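Local coordinates for protein class D beta-lactamase (Fusobacterium nucleatum subsp. polymorphum, PDB 4IED) that probably hydrolyses the ring of beta-lactam antibiotics, penicillins among them, to the substituted beta-amino acid, thereby contributing to antibiotic resistance, at residues L68-V73 against K120-E125; R100-V105 against P109-L114; D142-W145 against P149-I152; M155-L160 against W210-I215. All coordinates share one frame; numbering follows the deposited sequence. Where two conformers were deposited one is given.

Interaction 1. Residues L68-V73 against K120-E125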
loop_
_atom_site.group_PDB
_atom_site.type_symbol
_atom_site.label_atom_id
_atom_site.label_comp_id
_atom_site.label_asym_id
_atom_site.label_seq_id
_atom_site.Cartn_x
_atom_site.Cartn_y
_atom_site.Cartn_z
ATOM N N LEU A 68 4.658 -7.143 13.448
ATOM C CA LEU A 68 3.789 -7.853 14.396
ATOM C C LEU A 68 4.132 -9.301 14.496
ATOM O O LEU A 68 4.157 -9.834 15.626
ATOM C CB LEU A 68 2.328 -7.702 13.968
ATOM C CG LEU A 68 1.747 -6.260 14.033
ATOM C CD1 LEU A 68 0.437 -6.270 13.258
ATOM C CD2 LEU A 68 1.633 -5.789 15.497
ATOM N N GLU A 69 4.398 -9.950 13.350
ATOM C CA GLU A 69 4.620 -11.414 13.388
ATOM C C GLU A 69 5.861 -11.760 14.227
ATOM O O GLU A 69 5.921 -12.794 14.913
ATOM C CB GLU A 69 4.733 -11.943 11.942
ATOM C CG GLU A 69 4.538 -13.434 11.830
ATOM C CD GLU A 69 3.085 -13.946 11.964
ATOM O OE1 GLU A 69 2.177 -13.190 12.156
ATOM O OE2 GLU A 69 3.014 -15.182 11.949
ATOM N N ASN A 70 6.859 -10.850 14.196
ATOM C CA ASN A 70 8.062 -11.000 14.956
ATOM C C ASN A 70 8.023 -10.441 16.376
ATOM O O ASN A 70 9.042 -10.391 17.085
ATOM C CB ASN A 70 9.263 -10.431 14.195
ATOM C CG ASN A 70 9.627 -11.286 12.995
ATOM O OD1 ASN A 70 9.305 -10.932 11.828
ATOM N ND2 ASN A 70 10.267 -12.301 13.232
ATOM N N GLY A 71 6.873 -9.957 16.783
ATOM C CA GLY A 71 6.806 -9.429 18.134
ATOM C C GLY A 71 7.624 -8.151 18.421
ATOM O O GLY A 71 7.971 -7.891 19.577
ATOM N N ILE A 72 7.875 -7.342 17.369
ATOM C CA ILE A 72 8.679 -6.133 17.607
ATOM C C ILE A 72 7.886 -5.169 18.497
ATOM O O ILE A 72 8.462 -4.452 19.306
ATOM C CB ILE A 72 9.059 -5.467 16.281
ATOM C CG1 ILE A 72 9.835 -6.437 15.352
ATOM C CG2 ILE A 72 9.842 -4.218 16.578
ATOM C CD1 ILE A 72 11.099 -7.019 15.920
ATOM N N VAL A 73 6.577 -5.166 18.333
ATOM C CA VAL A 73 5.637 -4.473 19.224
ATOM C C VAL A 73 4.627 -5.551 19.667
ATOM O O VAL A 73 4.404 -6.464 18.886
ATOM C CB VAL A 73 4.911 -3.320 18.544
ATOM C CG1 VAL A 73 5.925 -2.212 18.148
ATOM C CG2 VAL A 73 4.132 -3.697 17.321
ATOM N N LYS A 120 18.023 -7.437 8.621
ATOM C CA LYS A 120 17.939 -8.039 7.310
ATOM C C LYS A 120 17.376 -9.468 7.269
ATOM O O LYS A 120 16.578 -9.857 6.387
ATOM C CB LYS A 120 19.282 -7.947 6.607
ATOM C CG LYS A 120 19.206 -8.364 5.139
ATOM C CD LYS A 120 20.402 -7.967 4.238
ATOM C CE LYS A 120 20.122 -8.415 2.825
ATOM N NZ LYS A 120 21.179 -8.131 1.870
ATOM N N GLU A 121 17.865 -10.311 8.155
ATOM C CA GLU A 121 17.452 -11.693 8.128
ATOM C C GLU A 121 15.943 -11.843 8.316
ATOM O O GLU A 121 15.270 -12.548 7.561
ATOM C CB GLU A 121 18.231 -12.543 9.168
ATOM C CG GLU A 121 17.830 -13.994 9.270
ATOM C CD GLU A 121 18.704 -14.820 10.278
ATOM O OE1 GLU A 121 19.271 -15.843 9.872
ATOM O OE2 GLU A 121 18.829 -14.490 11.474
ATOM N N ARG A 122 15.408 -11.177 9.300
ATOM C CA ARG A 122 13.948 -11.343 9.598
ATOM C C ARG A 122 13.140 -10.613 8.554
ATOM O O ARG A 122 12.066 -11.085 8.129
ATOM C CB ARG A 122 13.592 -10.826 10.983
ATOM C CG ARG A 122 14.148 -11.702 12.087
ATOM C CD ARG A 122 13.597 -11.377 13.468
ATOM N NE ARG A 122 14.023 -10.052 13.882
ATOM C CZ ARG A 122 13.811 -9.643 15.143
ATOM N NH1 ARG A 122 13.123 -10.415 16.044
ATOM N NH2 ARG A 122 14.280 -8.474 15.500
ATOM N N MET A 123 13.627 -9.489 8.048
ATOM C CA MET A 123 12.913 -8.807 7.026
ATOM C C MET A 123 12.843 -9.667 5.752
ATOM O O MET A 123 11.835 -9.786 5.096
ATOM C CB MET A 123 13.573 -7.451 6.660
ATOM C CG MET A 123 12.784 -6.576 5.700
ATOM S SD MET A 123 11.142 -6.037 6.251
ATOM C CE MET A 123 11.678 -4.667 7.260
ATOM N N GLN A 124 13.989 -10.224 5.345
ATOM C CA GLN A 124 14.041 -11.123 4.191
ATOM C C GLN A 124 13.077 -12.282 4.337
ATOM O O GLN A 124 12.366 -12.660 3.403
ATOM C CB GLN A 124 15.455 -11.612 3.930
ATOM C CG GLN A 124 15.546 -12.425 2.673
ATOM C CD GLN A 124 15.499 -11.576 1.453
ATOM O OE1 GLN A 124 14.484 -11.591 0.636
ATOM N NE2 GLN A 124 16.480 -10.801 1.287
ATOM N N GLU A 125 13.048 -12.895 5.550
ATOM C CA GLU A 125 12.172 -14.041 5.764
ATOM C C GLU A 125 10.732 -13.593 5.586
ATOM O O GLU A 125 9.914 -14.344 5.029
ATOM C CB GLU A 125 12.439 -14.565 7.176
ATOM C CG GLU A 125 13.687 -15.454 7.224
ATOM C CD GLU A 125 14.251 -15.838 8.566
ATOM O OE1 GLU A 125 15.143 -16.762 8.467
ATOM O OE2 GLU A 125 13.905 -15.222 9.643
HETATM O O HOH W 1 11.265 -9.750 18.588
#

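Interaction 2. Residues R100-V105 against P109-L114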
loop_
_atom_site.group_PDB
_atom_site.type_symbol
_atom_site.label_atom_id
_atom_site.label_comp_id
_atom_site.label_asym_id
_atom_site.label_seq_id
_atom_site.Cartn_x
_atom_site.Cartn_y
_atom_site.Cartn_z
ATOM N N ARG A 100 -0.205 2.241 14.567
ATOM C CA ARG A 100 -1.463 2.733 14.054
ATOM C C ARG A 100 -1.403 4.161 13.586
ATOM O O ARG A 100 -1.786 4.462 12.455
ATOM C CB ARG A 100 -2.561 2.573 15.113
ATOM C CG ARG A 100 -3.892 3.117 14.689
ATOM C CD ARG A 100 -4.940 3.129 15.845
ATOM N NE ARG A 100 -5.241 1.777 16.368
ATOM C CZ ARG A 100 -5.984 0.850 15.779
ATOM N NH1 ARG A 100 -6.612 1.110 14.605
ATOM N NH2 ARG A 100 -6.010 -0.331 16.408
ATOM N N TYR A 101 -0.863 5.052 14.425
ATOM C CA TYR A 101 -0.710 6.434 14.025
ATOM C C TYR A 101 0.301 6.542 12.945
ATOM O O TYR A 101 0.112 7.293 11.952
ATOM C CB TYR A 101 -0.254 7.216 15.241
ATOM C CG TYR A 101 -0.026 8.689 14.887
ATOM C CD1 TYR A 101 -1.050 9.578 14.817
ATOM C CD2 TYR A 101 1.254 9.154 14.669
ATOM C CE1 TYR A 101 -0.852 10.915 14.437
ATOM C CE2 TYR A 101 1.472 10.500 14.296
ATOM C CZ TYR A 101 0.413 11.328 14.193
ATOM O OH TYR A 101 0.504 12.666 13.873
ATOM N N ALA A 102 1.389 5.812 13.102
ATOM C CA ALA A 102 2.502 5.936 12.139
ATOM C C ALA A 102 2.059 5.612 10.695
ATOM O O ALA A 102 2.399 6.300 9.715
ATOM C CB ALA A 102 3.636 5.097 12.522
ATOM N N ILE A 103 1.238 4.586 10.512
ATOM C CA ILE A 103 0.800 4.240 9.143
ATOM C C ILE A 103 -0.155 5.289 8.584
ATOM O O ILE A 103 -0.087 5.622 7.397
ATOM C CB ILE A 103 0.290 2.800 9.013
ATOM C CG1 ILE A 103 0.225 2.356 7.549
ATOM C CG2 ILE A 103 -1.144 2.688 9.646
ATOM C CD1 ILE A 103 -0.030 0.859 7.339
ATOM N N LYS A 104 -1.010 5.865 9.454
ATOM C CA LYS A 104 -1.996 6.758 9.015
ATOM C C LYS A 104 -1.402 8.061 8.465
ATOM O O LYS A 104 -1.928 8.668 7.515
ATOM C CB LYS A 104 -2.928 7.104 10.180
ATOM C CG LYS A 104 -3.913 5.987 10.481
ATOM C CD LYS A 104 -4.643 6.257 11.790
ATOM C CE LYS A 104 -5.670 5.199 12.179
ATOM N NZ LYS A 104 -6.914 5.273 11.389
ATOM N N VAL A 105 -0.291 8.474 9.084
ATOM C CA VAL A 105 0.394 9.677 8.664
ATOM C C VAL A 105 1.612 9.429 7.748
ATOM O O VAL A 105 2.252 10.350 7.267
ATOM C CB VAL A 105 0.865 10.581 9.827
ATOM C CG1 VAL A 105 -0.369 10.796 10.772
ATOM C CG2 VAL A 105 1.992 10.002 10.633
ATOM N N PRO A 109 10.089 7.931 9.706
ATOM C CA PRO A 109 11.089 7.505 10.691
ATOM C C PRO A 109 10.686 6.371 11.584
ATOM O O PRO A 109 11.554 5.582 12.083
ATOM C CB PRO A 109 11.355 8.755 11.522
ATOM C CG PRO A 109 10.433 9.839 10.943
ATOM C CD PRO A 109 9.725 9.345 9.751
ATOM N N ALA A 110 9.409 6.200 11.887
ATOM C CA ALA A 110 8.904 5.112 12.731
ATOM C C ALA A 110 9.083 3.784 11.975
ATOM O O ALA A 110 9.465 2.825 12.586
ATOM C CB ALA A 110 7.437 5.353 13.039
ATOM N N TYR A 111 8.821 3.760 10.661
ATOM C CA TYR A 111 8.952 2.563 9.902
ATOM C C TYR A 111 10.423 2.240 9.563
ATOM O O TYR A 111 10.786 1.050 9.446
ATOM C CB TYR A 111 8.048 2.571 8.669
ATOM C CG TYR A 111 6.649 2.141 9.039
ATOM C CD1 TYR A 111 5.691 3.105 9.448
ATOM C CD2 TYR A 111 6.306 0.808 9.004
ATOM C CE1 TYR A 111 4.487 2.670 9.935
ATOM C CE2 TYR A 111 5.058 0.408 9.449
ATOM C CZ TYR A 111 4.153 1.364 9.855
ATOM O OH TYR A 111 2.893 0.959 10.312
ATOM N N LYS A 112 11.271 3.253 9.523
ATOM C CA LYS A 112 12.734 2.965 9.390
ATOM C C LYS A 112 13.185 2.277 10.728
ATOM O O LYS A 112 13.945 1.313 10.701
ATOM C CB LYS A 112 13.478 4.223 9.112
ATOM C CG LYS A 112 13.286 4.715 7.737
ATOM C CD LYS A 112 14.173 5.928 7.441
ATOM C CE LYS A 112 14.171 6.310 5.986
ATOM N NZ LYS A 112 15.062 7.413 5.640
ATOM N N LYS A 113 12.776 2.791 11.877
ATOM C CA LYS A 113 13.080 2.131 13.139
ATOM C C LYS A 113 12.585 0.697 13.169
ATOM O O LYS A 113 13.323 -0.228 13.577
ATOM C CB LYS A 113 12.427 2.923 14.278
ATOM C CG LYS A 113 12.632 2.347 15.674
ATOM C CD LYS A 113 12.009 3.256 16.706
ATOM C CE LYS A 113 12.230 2.765 18.080
ATOM N NZ LYS A 113 13.679 2.495 18.348
ATOM N N LEU A 114 11.342 0.461 12.723
ATOM C CA LEU A 114 10.835 -0.899 12.617
ATOM C C LEU A 114 11.726 -1.815 11.769
ATOM O O LEU A 114 12.070 -2.918 12.169
ATOM C CB LEU A 114 9.408 -0.862 12.078
ATOM C CG LEU A 114 8.670 -2.224 12.034
ATOM C CD1 LEU A 114 8.617 -2.906 13.310
ATOM C CD2 LEU A 114 7.329 -2.087 11.447
#

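Interaction 3. Residues D142-W145 against P149-I152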
loop_
_atom_site.group_PDB
_atom_site.type_symbol
_atom_site.label_atom_id
_atom_site.label_comp_id
_atom_site.label_asym_id
_atom_site.label_seq_id
_atom_site.Cartn_x
_atom_site.Cartn_y
_atom_site.Cartn_z
ATOM N N ASP A 142 16.986 0.333 5.909
ATOM C CA ASP A 142 15.882 1.266 6.092
ATOM C C ASP A 142 15.541 2.122 4.885
ATOM O O ASP A 142 14.828 3.146 5.024
ATOM C CB ASP A 142 15.996 1.988 7.408
ATOM C CG ASP A 142 16.966 3.109 7.433
ATOM O OD1 ASP A 142 17.717 3.324 6.445
ATOM O OD2 ASP A 142 17.106 3.723 8.551
ATOM N N LYS A 143 15.998 1.677 3.718
ATOM C CA LYS A 143 15.724 2.402 2.466
ATOM C C LYS A 143 15.234 1.528 1.352
ATOM O O LYS A 143 14.906 2.023 0.272
ATOM C CB LYS A 143 16.914 3.200 1.955
ATOM C CG LYS A 143 17.526 4.149 2.925
ATOM C CD LYS A 143 18.828 4.710 2.325
ATOM C CE LYS A 143 19.643 5.453 3.322
ATOM N NZ LYS A 143 20.693 6.218 2.673
ATOM N N PHE A 144 15.257 0.177 1.512
ATOM C CA PHE A 144 15.072 -0.705 0.361
ATOM C C PHE A 144 13.758 -0.597 -0.335
ATOM O O PHE A 144 13.685 -0.988 -1.447
ATOM C CB PHE A 144 15.356 -2.188 0.740
ATOM C CG PHE A 144 14.396 -2.752 1.777
ATOM C CD1 PHE A 144 13.228 -3.346 1.373
ATOM C CD2 PHE A 144 14.684 -2.742 3.145
ATOM C CE1 PHE A 144 12.287 -3.808 2.286
ATOM C CE2 PHE A 144 13.749 -3.172 4.063
ATOM C CZ PHE A 144 12.588 -3.774 3.624
ATOM N N TRP A 145 12.694 -0.199 0.407
ATOM C CA TRP A 145 11.383 -0.042 -0.190
ATOM C C TRP A 145 11.133 1.346 -0.801
ATOM O O TRP A 145 10.105 1.567 -1.421
ATOM C CB TRP A 145 10.281 -0.300 0.825
ATOM C CG TRP A 145 10.276 0.769 1.961
ATOM C CD1 TRP A 145 9.462 1.809 2.078
ATOM C CD2 TRP A 145 11.021 0.697 3.208
ATOM N NE1 TRP A 145 9.698 2.484 3.220
ATOM C CE2 TRP A 145 10.647 1.828 3.967
ATOM C CE3 TRP A 145 11.942 -0.208 3.744
ATOM C CZ2 TRP A 145 11.148 2.090 5.249
ATOM C CZ3 TRP A 145 12.434 0.021 4.986
ATOM C CH2 TRP A 145 12.030 1.187 5.762
ATOM N N PRO A 149 16.386 -1.677 -3.756
ATOM C CA PRO A 149 16.093 -2.471 -4.916
ATOM C C PRO A 149 14.761 -3.164 -4.921
ATOM O O PRO A 149 14.382 -3.758 -5.971
ATOM C CB PRO A 149 17.189 -3.481 -4.908
ATOM C CG PRO A 149 17.479 -3.698 -3.466
ATOM C CD PRO A 149 17.324 -2.348 -2.830
ATOM N N LEU A 150 13.960 -3.049 -3.849
ATOM C CA LEU A 150 12.656 -3.766 -3.864
ATOM C C LEU A 150 11.732 -3.151 -4.893
ATOM O O LEU A 150 11.594 -1.926 -5.050
ATOM C CB LEU A 150 12.025 -3.621 -2.492
ATOM C CG LEU A 150 10.681 -4.407 -2.227
ATOM C CD1 LEU A 150 10.914 -5.879 -2.450
ATOM C CD2 LEU A 150 10.217 -4.157 -0.809
ATOM N N LYS A 151 11.038 -4.023 -5.618
ATOM C CA LYS A 151 10.029 -3.582 -6.610
ATOM C C LYS A 151 8.884 -4.622 -6.577
ATOM O O LYS A 151 9.078 -5.821 -6.285
ATOM C CB LYS A 151 10.594 -3.555 -8.017
ATOM C CG LYS A 151 11.715 -2.542 -8.282
ATOM C CD LYS A 151 12.159 -2.687 -9.713
ATOM C CE LYS A 151 13.214 -1.653 -9.998
ATOM N NZ LYS A 151 13.673 -1.836 -11.386
ATOM N N ILE A 152 7.674 -4.130 -6.842
ATOM C CA ILE A 152 6.425 -4.871 -6.909
ATOM C C ILE A 152 5.486 -4.291 -7.905
ATOM O O ILE A 152 5.505 -3.067 -8.136
ATOM C CB ILE A 152 5.790 -5.013 -5.488
ATOM C CG1 ILE A 152 4.669 -6.031 -5.477
ATOM C CG2 ILE A 152 5.342 -3.666 -4.990
ATOM C CD1 ILE A 152 4.096 -6.411 -4.071
HETATM O O HOH W 2 12.239 0.233 -3.398
#

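Interaction 4. Residues M155-L160 against W210-I215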
loop_
_atom_site.group_PDB
_atom_site.type_symbol
_atom_site.label_atom_id
_atom_site.label_comp_id
_atom_site.label_asym_id
_atom_site.label_seq_id
_atom_site.Cartn_x
_atom_site.Cartn_y
_atom_site.Cartn_z
ATOM N N MET A 155 -0.294 -5.677 -10.163
ATOM C CA MET A 155 -0.968 -6.993 -10.141
ATOM C C MET A 155 -0.525 -7.760 -8.876
ATOM O O MET A 155 -1.362 -8.414 -8.217
ATOM C CB MET A 155 -0.621 -7.837 -11.390
ATOM C CG MET A 155 -1.554 -8.972 -11.614
ATOM S SD MET A 155 -3.145 -8.436 -12.230
ATOM C CE MET A 155 -2.845 -7.893 -13.799
ATOM N N GLU A 156 0.732 -7.724 -8.499
ATOM C CA GLU A 156 1.247 -8.391 -7.357
ATOM C C GLU A 156 0.655 -7.796 -6.118
ATOM O O GLU A 156 0.346 -8.556 -5.169
ATOM C CB GLU A 156 2.812 -8.269 -7.397
ATOM C CG GLU A 156 3.464 -9.281 -8.318
ATOM C CD GLU A 156 4.906 -9.052 -8.532
ATOM O OE1 GLU A 156 5.508 -8.000 -8.300
ATOM O OE2 GLU A 156 5.500 -10.072 -9.081
ATOM N N GLN A 157 0.550 -6.480 -6.026
ATOM C CA GLN A 157 -0.052 -5.821 -4.842
ATOM C C GLN A 157 -1.495 -6.334 -4.695
ATOM O O GLN A 157 -1.920 -6.685 -3.568
ATOM C CB GLN A 157 -0.074 -4.336 -4.984
ATOM C CG GLN A 157 1.304 -3.664 -5.012
ATOM C CD GLN A 157 1.628 -2.832 -3.819
ATOM O OE1 GLN A 157 2.384 -1.746 -3.948
ATOM N NE2 GLN A 157 1.183 -3.186 -2.693
ATOM N N VAL A 158 -2.284 -6.358 -5.750
ATOM C CA VAL A 158 -3.684 -6.789 -5.703
ATOM C C VAL A 158 -3.777 -8.206 -5.190
ATOM O O VAL A 158 -4.668 -8.525 -4.400
ATOM C CB VAL A 158 -4.326 -6.582 -7.089
ATOM C CG1 VAL A 158 -5.704 -7.289 -7.116
ATOM C CG2 VAL A 158 -4.491 -5.112 -7.369
ATOM N N LYS A 159 -2.901 -9.095 -5.666
ATOM C CA LYS A 159 -2.945 -10.492 -5.194
ATOM C C LYS A 159 -2.733 -10.578 -3.699
ATOM O O LYS A 159 -3.474 -11.270 -2.968
ATOM C CB LYS A 159 -1.968 -11.354 -5.993
ATOM C CG LYS A 159 -2.359 -11.585 -7.454
ATOM C CD LYS A 159 -1.523 -12.551 -8.266
ATOM C CE LYS A 159 -1.935 -12.545 -9.774
ATOM N NZ LYS A 159 -0.931 -13.248 -10.692
ATOM N N LEU A 160 -1.767 -9.821 -3.179
ATOM C CA LEU A 160 -1.492 -9.806 -1.776
ATOM C C LEU A 160 -2.647 -9.237 -0.955
ATOM O O LEU A 160 -3.009 -9.725 0.139
ATOM C CB LEU A 160 -0.243 -9.048 -1.412
ATOM C CG LEU A 160 1.084 -9.703 -1.639
ATOM C CD1 LEU A 160 2.195 -8.647 -1.578
ATOM C CD2 LEU A 160 1.311 -10.826 -0.685
ATOM N N TRP A 210 1.495 5.790 -5.891
ATOM C CA TRP A 210 0.695 4.546 -5.608
ATOM C C TRP A 210 -0.500 4.867 -4.721
ATOM O O TRP A 210 -0.388 5.679 -3.790
ATOM C CB TRP A 210 1.538 3.525 -4.809
ATOM C CG TRP A 210 2.623 2.735 -5.474
ATOM C CD1 TRP A 210 3.957 2.993 -5.420
ATOM C CD2 TRP A 210 2.453 1.484 -6.160
ATOM N NE1 TRP A 210 4.664 2.039 -6.113
ATOM C CE2 TRP A 210 3.752 1.053 -6.543
ATOM C CE3 TRP A 210 1.312 0.720 -6.560
ATOM C CZ2 TRP A 210 3.937 -0.148 -7.190
ATOM C CZ3 TRP A 210 1.474 -0.440 -7.164
ATOM C CH2 TRP A 210 2.801 -0.928 -7.482
ATOM N N PHE A 211 -1.573 4.109 -4.945
ATOM C CA PHE A 211 -2.661 3.982 -3.947
ATOM C C PHE A 211 -3.155 2.575 -4.112
ATOM O O PHE A 211 -3.566 2.140 -5.166
ATOM C CB PHE A 211 -3.761 5.064 -4.112
ATOM C CG PHE A 211 -4.917 4.958 -3.155
ATOM C CD1 PHE A 211 -4.712 4.767 -1.813
ATOM C CD2 PHE A 211 -6.201 5.065 -3.617
ATOM C CE1 PHE A 211 -5.800 4.700 -0.953
ATOM C CE2 PHE A 211 -7.290 4.988 -2.745
ATOM C CZ PHE A 211 -7.060 4.823 -1.457
ATOM N N VAL A 212 -3.059 1.811 -3.011
ATOM C CA VAL A 212 -3.438 0.370 -2.988
ATOM C C VAL A 212 -4.343 0.114 -1.801
ATOM O O VAL A 212 -4.269 0.781 -0.814
ATOM C CB VAL A 212 -2.221 -0.592 -2.996
ATOM C CG1 VAL A 212 -1.184 -0.155 -4.063
ATOM C CG2 VAL A 212 -1.571 -0.676 -1.659
ATOM N N GLY A 213 -5.196 -0.911 -1.970
ATOM C CA GLY A 213 -6.117 -1.221 -0.849
ATOM C C GLY A 213 -7.187 -2.204 -1.288
ATOM O O GLY A 213 -7.043 -2.965 -2.222
ATOM N N TRP A 214 -8.293 -2.127 -0.592
ATOM C CA TRP A 214 -9.467 -2.863 -0.935
ATOM C C TRP A 214 -10.714 -2.220 -0.333
ATOM O O TRP A 214 -10.653 -1.417 0.574
ATOM C CB TRP A 214 -9.394 -4.346 -0.458
ATOM C CG TRP A 214 -9.467 -4.492 1.062
ATOM C CD1 TRP A 214 -10.586 -4.831 1.787
ATOM C CD2 TRP A 214 -8.356 -4.486 1.983
ATOM N NE1 TRP A 214 -10.225 -4.957 3.106
ATOM C CE2 TRP A 214 -8.889 -4.682 3.277
ATOM C CE3 TRP A 214 -7.024 -4.176 1.864
ATOM C CZ2 TRP A 214 -8.079 -4.701 4.408
ATOM C CZ3 TRP A 214 -6.227 -4.210 2.967
ATOM C CH2 TRP A 214 -6.742 -4.388 4.237
ATOM N N ILE A 215 -11.865 -2.668 -0.865
ATOM C CA ILE A 215 -13.206 -2.222 -0.431
ATOM C C ILE A 215 -13.988 -3.512 -0.193
ATOM O O ILE A 215 -14.160 -4.343 -1.084
ATOM C CB ILE A 215 -13.950 -1.348 -1.437
ATOM C CG1 ILE A 215 -13.194 -0.088 -1.666
ATOM C CG2 ILE A 215 -15.314 -0.964 -0.873
ATOM C CD1 ILE A 215 -13.795 0.800 -2.725
#

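Interaction 1. Residues L68-V73 against K120-E125
The methyl CD1 of I72 rests over one face of the R122 guanidinium, 3.5 Å from NH2 and 3.9 Å from CZ of that arginine. I72 and R122 reach towards each other from opposite directions, and contact is made by the end of each. Alongside, N70 and R122 slide past one another, the amide end of N70 lying against the CG and CD methylenes of the arginine with its plane turned 61° from the guanidinium. No direct hydrogen bond crosses the contact. A water does so, donating a hydrogen bond to N70 O at 2.8 Å and accepting one from R122 NH1 at 3.2 Å. The N70 carbonyl is presented where helix 62-69 ends in a Schellman motif: G71 takes positive phi, 67°, a conformation that favours glycine, and G71 N bonds back to L68 O. In class D beta-lactamases this helix follows closely on the carboxylated lysine of the Ser-x-x-Lys motif, and the contact lies at its far end, against helix 108-130. R122 is steadied by its own helix. With its chain bent at chi3 (-66°), NE donates to L118 O and NH2 to E117 O; the helix is kinked here, the N atoms of K120 and E121 lacking bonds to the preceding turn. I72 leans further on L114 and E117, and a bound magnesium ion lies about 7 Å from its side chain.

Interaction 2. Residues R100-V105 against P109-L114
Y111 drives its ring across the corner between helices 99-105 and 108-130, two successive helices of the all-helical region whose short connector carries the Ser-x-Val motif of class D beta-lactamases. The local axes approach to 9.9 Å, and their N-to-C directions differ by 124°. From CB, which meets no atom of the facing segment, chi1 of -83° sends the Y111 ring across to helix 99-105. The first ring atom to make contact is CE1, 3.6 Å from A102 CB, a methyl that lies oblique to the ring. The same Y111 CE1 is 3.8 Å from I103 N; here the ring offers its edge to the helix backbone, with A102 C in its plane. At the tip, Y111 OH lies 3.4 Å from I103 CB, and CG1 and CD1 of that isoleucine stand a little farther off. I103 turns CG1 anti to its backbone N (chi1 -164°), its side chain slanting across the tyrosine and also packing on T64 and I182. Beside the ring, the helices meet through small residues: A102 CB and A110 CB touch at 3.8 Å, and the CA atoms of A102 and A110 are 6.5 Å apart. All four residues are buried, and the packing between the two segments is apolar apart from the tyrosine hydroxyl. That polar end is satisfied in helix 62-69, where Y111 OH hydrogen-bonds T64 OG1.

Interaction 3. Residues D142-W145 against P149-I152
F144 and L150 come together through contrasting first torsions: in F144, CG sits between the backbone N and the carbonyl carbon (chi1 64°), whereas in L150 it is anti to N (chi1 -175°). This sets the two side chains alongside each other, pointing the same way, within the omega-type loop that borders the active site of class D enzymes. L150 CD2 meets the F144 ring at its edge, in plane, 3.7 Å from CE1. W145 adopts nearly the same chi1 as F144, and its CE3 lies over the centre of one phenyl face, 3.5 Å above it. The loop doubles back after W145, with a cis peptide before P149, whose CD packs on F144 CB. Its turn is closed by L150 N donating to F144 O (3.2 Å, N-H...O angle 149°), and a water donates to both F144 O and L150 O. Around this pair, N134, which binds magnesium in a crystal structure of this protein although no ion sits on it here, bonds P149 O and K151 N. F144 and W145 both meet the ring of F59. The indole reaches the catalytic centre itself, W145 NE1 bonding OQ2 of the carboxylated lysine at position 60.

Interaction 4. Residues M155-L160 against W210-I215
Q157 lays its amide oxygen over one face of the W210 indole, and this is the dense part of the contact. OE1 stands 3.5 Å above the ring plane, offset toward the rim on the six-membered side, with W210 CZ3 3.6 Å from it; Q157 CG approaches the same CZ3 at 3.9 Å. The amide plane is inclined 63° to the indole. The bend at chi2 (-111°) also brings the amide against V212, whose side chain crosses that of Q157 at about a right angle, so that Q157 NE2 lies 3.9 Å from V212 CG2 and Q157 CD as far from V212 CG1. None of these pairs is a hydrogen bond. Two of the polar atoms have partners just outside: Q157 OE1 bonds S58 OG and W210 NE1 bonds Y54 O. Beyond this patch the segments part. V158 stays clear of the strand segment, and on the outer flank of the helix K159 is exposed while the partly exposed E156 turns to a salt bridge with R52. In the fold, helix 154-165 packs on the antiparallel sheet of the transpeptidase-like domain. Strand 208-216 lies between strands 221-229 and 192-200, W210 and V212 pairing through their backbones with G198 and K196 of the Lys-Thr-Gly motif. W214 extends the packing to L161 and L164, whereas F211 and I215 pack on helix 238-249.

Interactions 1 and 2 share helix 108-130, and interaction 2 is nested within the loop that interaction 1 closes; they touch where I72 CG2 meets L114 CD1 at 3.7 Å. Interaction 3 abuts both, M123 CG reaching F144 CZ at 3.5 Å and Y111 O lying 3.9 Å from W145 CH2. It also joins the helical region to the sheet: I152 O is 3.4 Å from W210 CZ2 of interaction 4, whose nearest atoms stay about 9 Å from interaction 2 and about 11 Å from interaction 1. Around the active site, interaction 3 bonds the carboxylated lysine, while interactions 2 and 4 lie beside the Ser-x-Val and Lys-Thr-Gly motifs.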